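Local coordinates for protein polyprenyl synthetase (Nonlabens dokdonensis, PDB 6KD7) that probably joins isoprenoid diphosphates into geranylgeranyl diphosphate, as a magnesium-dependent prenyltransferase of the FPP/GGPP synthase family, at residues 70-73 with 74-78; 109-112 with 113-117; 99-102 with 103-106; 136-139 with 140-144. All blocks are in the same frame, centred on the assembly; numbering follows the deposited sequence.

Contact 1 of 4, residues 70-73 with 74-78. With PPV (pyrophosphate), chain B.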
loop_
_atom_site.group_PDB
_atom_site.type_symbol
_atom_site.label_atom_id
_atom_site.label_comp_id
_atom_site.label_asym_id
_atom_site.label_seq_id
_atom_site.Cartn_x
_atom_site.Cartn_y
_atom_site.Cartn_z
ATOM N N VAL A 70 29.619 -19.971 -10.736
ATOM C CA VAL A 70 28.155 -20.188 -10.752
ATOM C C VAL A 70 27.656 -20.081 -9.312
ATOM O O VAL A 70 26.679 -19.360 -9.079
ATOM C CB VAL A 70 27.790 -21.500 -11.418
ATOM C CG1 VAL A 70 26.326 -21.830 -11.237
ATOM C CG2 VAL A 70 28.130 -21.422 -12.900
ATOM N N PHE A 71 28.401 -20.647 -8.373
ATOM C CA PHE A 71 28.041 -20.620 -6.947
ATOM C C PHE A 71 27.988 -19.174 -6.492
ATOM O O PHE A 71 26.969 -18.770 -5.908
ATOM C CB PHE A 71 29.002 -21.411 -6.054
ATOM C CG PHE A 71 28.703 -21.210 -4.604
ATOM C CD1 PHE A 71 27.605 -21.818 -4.021
ATOM C CD2 PHE A 71 29.448 -20.353 -3.847
ATOM C CE1 PHE A 71 27.277 -21.572 -2.694
ATOM C CE2 PHE A 71 29.125 -20.105 -2.521
ATOM C CZ PHE A 71 28.039 -20.713 -1.950
ATOM N N HIS A 72 29.077 -18.443 -6.680
ATOM C CA HIS A 72 29.173 -17.035 -6.219
ATOM C C HIS A 72 27.974 -16.216 -6.758
ATOM O O HIS A 72 27.367 -15.500 -5.959
ATOM C CB HIS A 72 30.475 -16.410 -6.666
ATOM C CG HIS A 72 30.630 -15.002 -6.226
ATOM N ND1 HIS A 72 30.609 -14.649 -4.874
ATOM C CD2 HIS A 72 30.844 -13.877 -6.943
ATOM C CE1 HIS A 72 30.793 -13.360 -4.782
ATOM N NE2 HIS A 72 30.961 -12.870 -6.039
ATOM N N ASN A 73 27.631 -16.390 -8.025
ATOM C CA ASN A 73 26.544 -15.649 -8.688
ATOM C C ASN A 73 25.208 -16.104 -8.109
ATOM O O ASN A 73 24.350 -15.238 -7.962
ATOM C CB ASN A 73 26.614 -15.743 -10.205
ATOM C CG ASN A 73 27.649 -14.774 -10.733
ATOM O OD1 ASN A 73 27.365 -13.589 -10.802
ATOM N ND2 ASN A 73 28.881 -15.238 -10.915
ATOM N N PHE A 74 25.109 -17.361 -7.700
ATOM C CA PHE A 74 23.874 -17.844 -7.048
ATOM C C PHE A 74 23.693 -17.040 -5.760
ATOM O O PHE A 74 22.606 -16.550 -5.537
ATOM C CB PHE A 74 23.991 -19.334 -6.733
ATOM C CG PHE A 74 23.452 -19.750 -5.390
ATOM C CD1 PHE A 74 22.091 -19.815 -5.161
ATOM C CD2 PHE A 74 24.302 -20.098 -4.354
ATOM C CE1 PHE A 74 21.593 -20.215 -3.935
ATOM C CE2 PHE A 74 23.800 -20.500 -3.129
ATOM C CZ PHE A 74 22.447 -20.550 -2.919
ATOM N N THR A 75 24.776 -16.843 -5.007
ATOM C CA THR A 75 24.691 -16.092 -3.756
ATOM C C THR A 75 24.312 -14.643 -4.079
ATOM O O THR A 75 23.594 -14.048 -3.287
ATOM C CB THR A 75 25.942 -16.192 -2.882
ATOM O OG1 THR A 75 26.999 -15.426 -3.436
ATOM C CG2 THR A 75 26.361 -17.626 -2.684
ATOM N N LEU A 76 24.801 -14.064 -5.166
ATOM C CA LEU A 76 24.492 -12.641 -5.431
ATOM C C LEU A 76 22.993 -12.500 -5.769
ATOM O O LEU A 76 22.334 -11.503 -5.387
ATOM C CB LEU A 76 25.356 -12.151 -6.586
ATOM C CG LEU A 76 26.861 -12.204 -6.348
ATOM C CD1 LEU A 76 27.549 -11.745 -7.623
ATOM C CD2 LEU A 76 27.321 -11.380 -5.163
ATOM N N LEU A 77 22.465 -13.484 -6.489
ATOM C CA LEU A 77 21.053 -13.449 -6.932
ATOM C C LEU A 77 20.122 -13.441 -5.714
ATOM O O LEU A 77 19.321 -12.533 -5.616
ATOM C CB LEU A 77 20.834 -14.694 -7.794
ATOM C CG LEU A 77 19.871 -14.550 -8.963
ATOM C CD1 LEU A 77 20.033 -13.195 -9.603
ATOM C CD2 LEU A 77 20.121 -15.624 -9.996
ATOM N N HIS A 78 20.342 -14.339 -4.758
ATOM C CA HIS A 78 19.489 -14.417 -3.546
ATOM C C HIS A 78 19.780 -13.169 -2.698
ATOM O O HIS A 78 18.872 -12.594 -2.118
ATOM C CB HIS A 78 19.724 -15.722 -2.817
ATOM C CG HIS A 78 18.994 -16.889 -3.364
ATOM N ND1 HIS A 78 18.283 -16.858 -4.560
ATOM C CD2 HIS A 78 18.815 -18.121 -2.844
ATOM C CE1 HIS A 78 17.690 -18.048 -4.759
ATOM N NE2 HIS A 78 17.995 -18.831 -3.708
HETATM O O11 PPV B . 32.924 -7.862 -5.160
HETATM P P1 PPV B . 33.551 -9.032 -5.834
HETATM O O21 PPV B . 33.987 -10.055 -4.857
HETATM O O31 PPV B . 34.659 -8.620 -6.744
HETATM O OPP PPV B . 32.400 -9.770 -6.749
HETATM P P2 PPV B . 31.682 -9.583 -8.202
HETATM O O12 PPV B . 30.702 -8.478 -8.054
HETATM O O22 PPV B . 32.778 -9.225 -9.162
HETATM O O32 PPV B . 31.022 -10.865 -8.573
HETATM O O HOH W 1 29.745 -15.630 -2.611
#

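Contact 2 of 4, residues 109-112 with 113-117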
loop_
_atom_site.group_PDB
_atom_site.type_symbol
_atom_site.label_atom_id
_atom_site.label_comp_id
_atom_site.label_asym_id
_atom_site.label_seq_id
_atom_site.Cartn_x
_atom_site.Cartn_y
_atom_site.Cartn_z
ATOM N N ALA A 109 18.371 -23.223 -9.029
ATOM C CA ALA A 109 18.828 -23.984 -10.211
ATOM C C ALA A 109 20.344 -23.761 -10.366
ATOM O O ALA A 109 21.058 -24.743 -10.633
ATOM C CB ALA A 109 18.068 -23.648 -11.442
ATOM N N MET A 110 20.851 -22.572 -10.065
ATOM C CA MET A 110 22.287 -22.272 -10.259
ATOM C C MET A 110 23.084 -23.038 -9.210
ATOM O O MET A 110 24.169 -23.542 -9.569
ATOM C CB MET A 110 22.587 -20.766 -10.200
ATOM C CG MET A 110 22.057 -20.038 -11.441
ATOM S SD MET A 110 22.411 -18.262 -11.363
ATOM C CE MET A 110 24.182 -18.364 -11.548
ATOM N N LEU A 111 22.648 -23.081 -7.942
ATOM C CA LEU A 111 23.386 -23.893 -6.937
ATOM C C LEU A 111 23.537 -25.356 -7.416
ATOM O O LEU A 111 24.650 -25.932 -7.334
ATOM C CB LEU A 111 22.721 -23.824 -5.579
ATOM C CG LEU A 111 23.380 -24.642 -4.473
ATOM C CD1 LEU A 111 24.871 -24.314 -4.352
ATOM C CD2 LEU A 111 22.678 -24.355 -3.142
ATOM N N ILE A 112 22.496 -25.902 -7.992
ATOM C CA ILE A 112 22.470 -27.321 -8.421
ATOM C C ILE A 112 23.395 -27.461 -9.644
ATOM O O ILE A 112 24.137 -28.438 -9.709
ATOM C CB ILE A 112 21.023 -27.769 -8.705
ATOM C CG1 ILE A 112 20.131 -27.715 -7.453
ATOM C CG2 ILE A 112 21.005 -29.157 -9.293
ATOM C CD1 ILE A 112 18.611 -27.667 -7.815
ATOM N N MET A 113 23.353 -26.516 -10.578
ATOM C CA MET A 113 24.219 -26.532 -11.782
ATOM C C MET A 113 25.693 -26.484 -11.354
ATOM O O MET A 113 26.544 -27.158 -12.001
ATOM C CB MET A 113 23.885 -25.338 -12.675
ATOM C CG MET A 113 22.521 -25.447 -13.299
ATOM S SD MET A 113 22.000 -23.855 -14.027
ATOM C CE MET A 113 22.969 -23.858 -15.528
ATOM N N ALA A 114 26.000 -25.735 -10.300
ATOM C CA ALA A 114 27.367 -25.667 -9.782
ATOM C C ALA A 114 27.795 -27.084 -9.392
ATOM O O ALA A 114 28.891 -27.515 -9.784
ATOM C CB ALA A 114 27.459 -24.735 -8.613
ATOM N N TYR A 115 26.990 -27.762 -8.569
ATOM C CA TYR A 115 27.324 -29.128 -8.089
ATOM C C TYR A 115 27.579 -30.018 -9.304
ATOM O O TYR A 115 28.504 -30.792 -9.266
ATOM C CB TYR A 115 26.222 -29.705 -7.210
ATOM C CG TYR A 115 26.286 -29.282 -5.775
ATOM C CD1 TYR A 115 27.145 -29.922 -4.910
ATOM C CD2 TYR A 115 25.428 -28.330 -5.247
ATOM C CE1 TYR A 115 27.236 -29.572 -3.578
ATOM C CE2 TYR A 115 25.484 -27.989 -3.903
ATOM C CZ TYR A 115 26.379 -28.629 -3.061
ATOM O OH TYR A 115 26.507 -28.368 -1.739
ATOM N N ARG A 116 26.761 -29.893 -10.332
ATOM C CA ARG A 116 26.862 -30.776 -11.517
ATOM C C ARG A 116 28.181 -30.591 -12.270
ATOM O O ARG A 116 28.551 -31.497 -12.989
ATOM C CB ARG A 116 25.644 -30.578 -12.410
ATOM C CG ARG A 116 24.338 -30.693 -11.649
ATOM C CD ARG A 116 23.364 -31.546 -12.401
ATOM N NE ARG A 116 23.046 -31.073 -13.729
ATOM C CZ ARG A 116 22.611 -31.873 -14.681
ATOM N NH1 ARG A 116 22.313 -31.394 -15.869
ATOM N NH2 ARG A 116 22.483 -33.159 -14.439
ATOM N N LEU A 117 28.812 -29.432 -12.145
ATOM C CA LEU A 117 30.054 -29.136 -12.883
ATOM C C LEU A 117 31.222 -29.953 -12.292
ATOM O O LEU A 117 32.285 -29.964 -12.918
ATOM C CB LEU A 117 30.291 -27.610 -12.874
ATOM C CG LEU A 117 29.480 -26.847 -13.939
ATOM C CD1 LEU A 117 29.228 -25.414 -13.526
ATOM C CD2 LEU A 117 30.155 -26.864 -15.304
#

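Contact 3 of 4, residues 99-102 with 103-106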
loop_
_atom_site.group_PDB
_atom_site.type_symbol
_atom_site.label_atom_id
_atom_site.label_comp_id
_atom_site.label_asym_id
_atom_site.label_seq_id
_atom_site.Cartn_x
_atom_site.Cartn_y
_atom_site.Cartn_z
ATOM N N ASP A 99 11.248 -11.109 -11.731
ATOM C CA ASP A 99 10.444 -11.007 -10.492
ATOM C C ASP A 99 11.162 -11.759 -9.368
ATOM O O ASP A 99 12.134 -12.445 -9.638
ATOM C CB ASP A 99 8.999 -11.449 -10.711
ATOM C CG ASP A 99 8.890 -12.846 -11.280
ATOM O OD1 ASP A 99 9.530 -13.723 -10.758
ATOM O OD2 ASP A 99 8.177 -13.019 -12.246
ATOM N N VAL A 100 10.668 -11.607 -8.148
ATOM C CA VAL A 100 11.296 -12.247 -6.969
ATOM C C VAL A 100 11.275 -13.771 -7.115
ATOM O O VAL A 100 12.296 -14.368 -6.896
ATOM C CB VAL A 100 10.586 -11.789 -5.687
ATOM C CG1 VAL A 100 10.943 -12.652 -4.497
ATOM C CG2 VAL A 100 10.846 -10.326 -5.403
ATOM N N ASN A 101 10.163 -14.333 -7.566
ATOM C CA ASN A 101 9.988 -15.797 -7.672
ATOM C C ASN A 101 11.010 -16.349 -8.680
ATOM O O ASN A 101 11.567 -17.436 -8.438
ATOM C CB ASN A 101 8.558 -16.180 -8.050
ATOM C CG ASN A 101 7.632 -16.080 -6.861
ATOM O OD1 ASN A 101 8.043 -15.756 -5.748
ATOM N ND2 ASN A 101 6.371 -16.345 -7.099
ATOM N N THR A 102 11.309 -15.591 -9.737
ATOM C CA THR A 102 12.340 -15.943 -10.725
ATOM C C THR A 102 13.676 -15.926 -10.008
ATOM O O THR A 102 14.479 -16.813 -10.206
ATOM C CB THR A 102 12.292 -15.013 -11.939
ATOM O OG1 THR A 102 11.023 -15.195 -12.579
ATOM C CG2 THR A 102 13.430 -15.274 -12.890
ATOM N N GLY A 103 13.944 -14.894 -9.249
ATOM C CA GLY A 103 15.220 -14.840 -8.521
ATOM C C GLY A 103 15.366 -16.044 -7.591
ATOM O O GLY A 103 16.481 -16.566 -7.470
ATOM N N ILE A 104 14.304 -16.438 -6.893
ATOM C CA ILE A 104 14.397 -17.529 -5.879
ATOM C C ILE A 104 14.706 -18.824 -6.646
ATOM O O ILE A 104 15.730 -19.435 -6.414
ATOM C CB ILE A 104 13.121 -17.639 -5.036
ATOM C CG1 ILE A 104 12.976 -16.413 -4.113
ATOM C CG2 ILE A 104 13.141 -18.957 -4.260
ATOM C CD1 ILE A 104 11.631 -16.359 -3.410
ATOM N N LEU A 105 13.907 -19.139 -7.634
ATOM C CA LEU A 105 13.958 -20.435 -8.340
ATOM C C LEU A 105 15.218 -20.514 -9.199
ATOM O O LEU A 105 15.874 -21.569 -9.164
ATOM C CB LEU A 105 12.713 -20.573 -9.207
ATOM C CG LEU A 105 12.623 -21.893 -9.953
ATOM C CD1 LEU A 105 12.526 -23.045 -8.942
ATOM C CD2 LEU A 105 11.417 -21.887 -10.857
ATOM N N THR A 106 15.548 -19.461 -9.965
ATOM C CA THR A 106 16.770 -19.479 -10.802
ATOM C C THR A 106 17.981 -19.620 -9.892
ATOM O O THR A 106 18.936 -20.323 -10.268
ATOM C CB THR A 106 16.848 -18.263 -11.722
ATOM O OG1 THR A 106 15.760 -18.478 -12.618
ATOM C CG2 THR A 106 18.141 -18.189 -12.474
#

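Contact 4 of 4, residues 136-139 with 140-144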
loop_
_atom_site.group_PDB
_atom_site.type_symbol
_atom_site.label_atom_id
_atom_site.label_comp_id
_atom_site.label_asym_id
_atom_site.label_seq_id
_atom_site.Cartn_x
_atom_site.Cartn_y
_atom_site.Cartn_z
ATOM N N THR A 136 31.848 -24.954 2.588
ATOM C CA THR A 136 31.989 -23.526 2.244
ATOM C C THR A 136 30.584 -22.941 2.004
ATOM O O THR A 136 30.295 -21.904 2.578
ATOM C CB THR A 136 32.946 -23.349 1.055
ATOM O OG1 THR A 136 34.196 -23.893 1.508
ATOM C CG2 THR A 136 33.080 -21.897 0.635
ATOM N N ALA A 137 29.733 -23.599 1.235
ATOM C CA ALA A 137 28.417 -23.036 0.875
ATOM C C ALA A 137 27.606 -22.835 2.172
ATOM O O ALA A 137 27.024 -21.772 2.378
ATOM C CB ALA A 137 27.748 -23.941 -0.104
ATOM N N LEU A 138 27.705 -23.762 3.118
ATOM C CA LEU A 138 26.870 -23.718 4.327
ATOM C C LEU A 138 27.452 -22.657 5.219
ATOM O O LEU A 138 26.664 -21.976 5.905
ATOM C CB LEU A 138 26.817 -25.070 5.022
ATOM C CG LEU A 138 25.901 -25.144 6.250
ATOM C CD1 LEU A 138 24.461 -24.773 5.863
ATOM C CD2 LEU A 138 25.926 -26.552 6.864
ATOM N N GLU A 139 28.772 -22.470 5.164
ATOM C CA GLU A 139 29.413 -21.413 5.972
ATOM C C GLU A 139 28.951 -20.040 5.463
ATOM O O GLU A 139 28.757 -19.134 6.281
ATOM C CB GLU A 139 30.940 -21.536 5.867
ATOM C CG GLU A 139 31.498 -22.618 6.778
ATOM C CD GLU A 139 32.949 -23.008 6.512
ATOM O OE1 GLU A 139 33.452 -22.788 5.379
ATOM O OE2 GLU A 139 33.529 -23.546 7.437
ATOM N N VAL A 140 28.859 -19.883 4.145
ATOM C CA VAL A 140 28.418 -18.617 3.515
ATOM C C VAL A 140 26.982 -18.343 4.034
ATOM O O VAL A 140 26.717 -17.201 4.396
ATOM C CB VAL A 140 28.558 -18.693 1.986
ATOM C CG1 VAL A 140 27.824 -17.573 1.244
ATOM C CG2 VAL A 140 30.037 -18.677 1.593
ATOM N N CYS A 141 26.108 -19.345 4.112
ATOM C CA CYS A 141 24.729 -19.166 4.674
ATOM C C CYS A 141 24.819 -18.652 6.124
ATOM O O CYS A 141 24.099 -17.679 6.494
ATOM C CB CYS A 141 23.894 -20.433 4.591
ATOM S SG CYS A 141 23.551 -20.946 2.892
ATOM N N GLU A 142 25.706 -19.224 6.929
ATOM C CA GLU A 142 25.853 -18.831 8.338
ATOM C C GLU A 142 26.352 -17.396 8.389
ATOM O O GLU A 142 25.878 -16.637 9.234
ATOM C CB GLU A 142 26.793 -19.754 9.104
ATOM C CG GLU A 142 26.265 -21.171 9.186
ATOM C CD GLU A 142 27.166 -22.154 9.935
ATOM O OE1 GLU A 142 28.250 -21.705 10.368
ATOM O OE2 GLU A 142 26.766 -23.349 10.079
ATOM N N GLY A 143 27.318 -17.045 7.556
ATOM C CA GLY A 143 27.827 -15.668 7.573
ATOM C C GLY A 143 26.720 -14.656 7.259
ATOM O O GLY A 143 26.724 -13.599 7.874
ATOM N N GLN A 144 25.849 -14.976 6.300
ATOM C CA GLN A 144 24.705 -14.145 5.891
ATOM C C GLN A 144 23.820 -13.967 7.116
ATOM O O GLN A 144 23.437 -12.795 7.415
ATOM C CB GLN A 144 23.862 -14.769 4.782
ATOM C CG GLN A 144 24.469 -14.653 3.388
ATOM C CD GLN A 144 24.632 -13.215 2.933
ATOM O OE1 GLN A 144 24.039 -12.280 3.512
ATOM N NE2 GLN A 144 25.454 -13.036 1.895
#

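Contact 1 of 4, residues 70-73 with 74-78
Thr75 and His72 meet through a carbonyl: OG1 of Thr75 donates to His72 O at 2.6 Å, curling back onto its own helix, 58-82. With CB-OG1 set between the backbone N and the carbonyl carbon (chi1 73°), the hydroxyl reaches this oxygen one turn earlier. His72 O also accepts the helical N-H of Leu76, so two donors grip one carbonyl.

A water extends the polar network, lying 2.6 Å from His72 ND1, in the plane of the imidazole, and donating to Thr75 OG1. At the other nitrogen, His72 NE2 gives two weak hydrogen bonds to pyrophosphate, 3.2 Å to O32 and 3.5 Å to the bridging OPP; Arg43 also binds this pyrophosphate.

Apolar packing fills in around these bonds. CG of Leu76 sits above one face of the imidazole, offset to its rim. Thr75 CG2 makes a CH-pi contact with one face of Phe71, 3.9 Å from the ring centroid, and the rings of Phe71 and Phe74 meet obliquely, CE1 of Phe71 to CE2 of Phe74 at 3.7 Å.

Thr75 thus serves both networks, its hydroxyl bonded to His72 O and its methyl over the Phe71 ring. The imidazole has a polar partner at each nitrogen, the bonds to pyrophosphate being weak, and through the shared water Thr75 probably helps, as a second-shell residue, to set the turn of a pocket histidine.

Contact 2 of 4, residues 109-112 with 113-117
Met113 folds back over the carbonyl of Ala109, one turn earlier in helix 100-116, and together with Ile112 and Leu111 it carries most of this local contact. Its CG lies 3.1 Å from Ala109 O and SD 3.6 Å from the same oxygen, while the backbone N of Met113 donates to it at 2.9 Å. The thioether is brought alongside because CG stands beside the backbone N (chi1 -68°); the chain then bends at chi3, and the terminal methyl leads away.

Ile112 offers its carbonyl oxygen to the following turn. Arg116 N donates to it, and the first methylenes of Arg116 run past it, CG at 3.0 Å, before the chain bends at chi2 and chi3. The aliphatic part of Arg116 thus lies along the helix, and its side chain packs on Ser134 of the second subunit.

Leu111 runs alongside Tyr115. CD1 of Leu111 touches CE2 of the tyrosine ring at 3.8 Å, and CD2 of that ring lies 3.3 Å from Leu111 O, the carbonyl that accepts the backbone N-H of Tyr115.

Around this turn, Met110 packs on helices 25-35 and 58-82, and Tyr115 reaches helix 123-150, hydrogen-bonding Ser134 and meeting Phe133 edge-to-face. Tyr115 also stacks on Tyr115 of the second subunit, and Leu111 packs on its counterpart there, which places the C-terminal part of helix 100-116 against the second subunit.

Contact 3 of 4, residues 99-102 with 103-106
Val100 lies obliquely across Ile104, its CG1 touching CD1 of the isoleucine at 3.9 Å on the first turn of helix 100-116. Ile104 CG1 also rests 3.5 Å from Val100 O, the carbonyl that accepts the backbone N-H of Ile104. Thr102 and Thr106, a turn apart, lie alongside each other, with CG2 of Thr102 4.0 Å from OG1 of Thr106.

The start of the helix illustrates an N-cap. Asp99 OD1 takes two bonds from one residue: Thr102 N donates at 2.8 Å, nearly in line with the carboxylate C-O bond, and Thr102 OG1 donates at 2.8 Å from above the carboxylate plane. With OG1 beside the backbone N of Thr102 (chi1 -63°), hydroxyl and amide reach the same oxygen. The aspartate thereby supplies an acceptor to a first-turn N-H, and its negative charge would probably interact favourably with the helix dipole. Its main-chain oxygen continues the pattern by accepting from Gly103 N at 3.1 Å.

Two neighbouring helices of the same chain pack on this turn. Thr102 and Thr106 pack on Pro30 of helix 25-35, where Thr106 OG1 also bonds Leu27 O, whereas Val100 and Ile104 rest on Ile81 of helix 58-82. Asn101 ND2 bonds Met82 O of the second subunit, linking this first turn to the partner's helix 58-82.

Contact 4 of 4, residues 136-139 with 140-144
Helix 123-150, one of the long helices of the all-alpha prenyltransferase fold, contains this contact, two successive turns in which side chains lean on carbonyl oxygens of the turn before. Four backbone bonds tie the turns together, from Val140 N to Thr136 O through to Gly143 N, which donates to Glu139 O at 2.8 Å.

Val140 sets one branch against that framework: CG2, beside its backbone N, lies 3.4 Å from Thr136 O, while the other methyl branch is anti to that nitrogen (chi1 166°) and meets Thr75 of helix 58-82. Cys141 behaves similarly with sulfur, its SG resting 3.6 Å from Ala137 O and its CB 3.4 Å from Leu138 O. The side chain of Cys141 also packs on Ile112 of the second subunit.

The two glutamates of this helix surface are handled differently. Glu139 extends beyond CG and packs against Leu167 and Val171 of helix 158-183. Glu142 reaches the partner instead: its OE2 is hydrogen-bonded to Tyr28 OH of the second subunit, and Leu138, one turn earlier, packs on the same tyrosine. The carboxylates stay apart, Glu139 OE2 and Glu142 OE1 being 6.3 Å from each other, so any mutual repulsion is probably modest.

One helix thus packs on helix 158-183 and on the second subunit. Before the carboxylate of Glu142 reaches Tyr28 of that subunit, Glu142 CG passes Leu138 O at 3.4 Å.

In the fold
Along the chain the order is contact 1, contact 3, contact 2, contact 4, carried on three helices: 58-82 for contact 1, 100-116 for contacts 3 and 2, and 123-150 for contact 4. Contact 1 touches all the others, its centre lying about 11 Å from that of contact 2 and about 12 Å from those of contacts 3 and 4. Phe71 meets both Leu111 and Ala137, joining the three helices. Contacts 3 and 4 are farthest apart, about 20 Å between centres. All four reach the second subunit, but only contact 1 holds pyrophosphate-pocket residues, so the helix carrying two of the five pocket residues packs directly on helices that contact the second subunit.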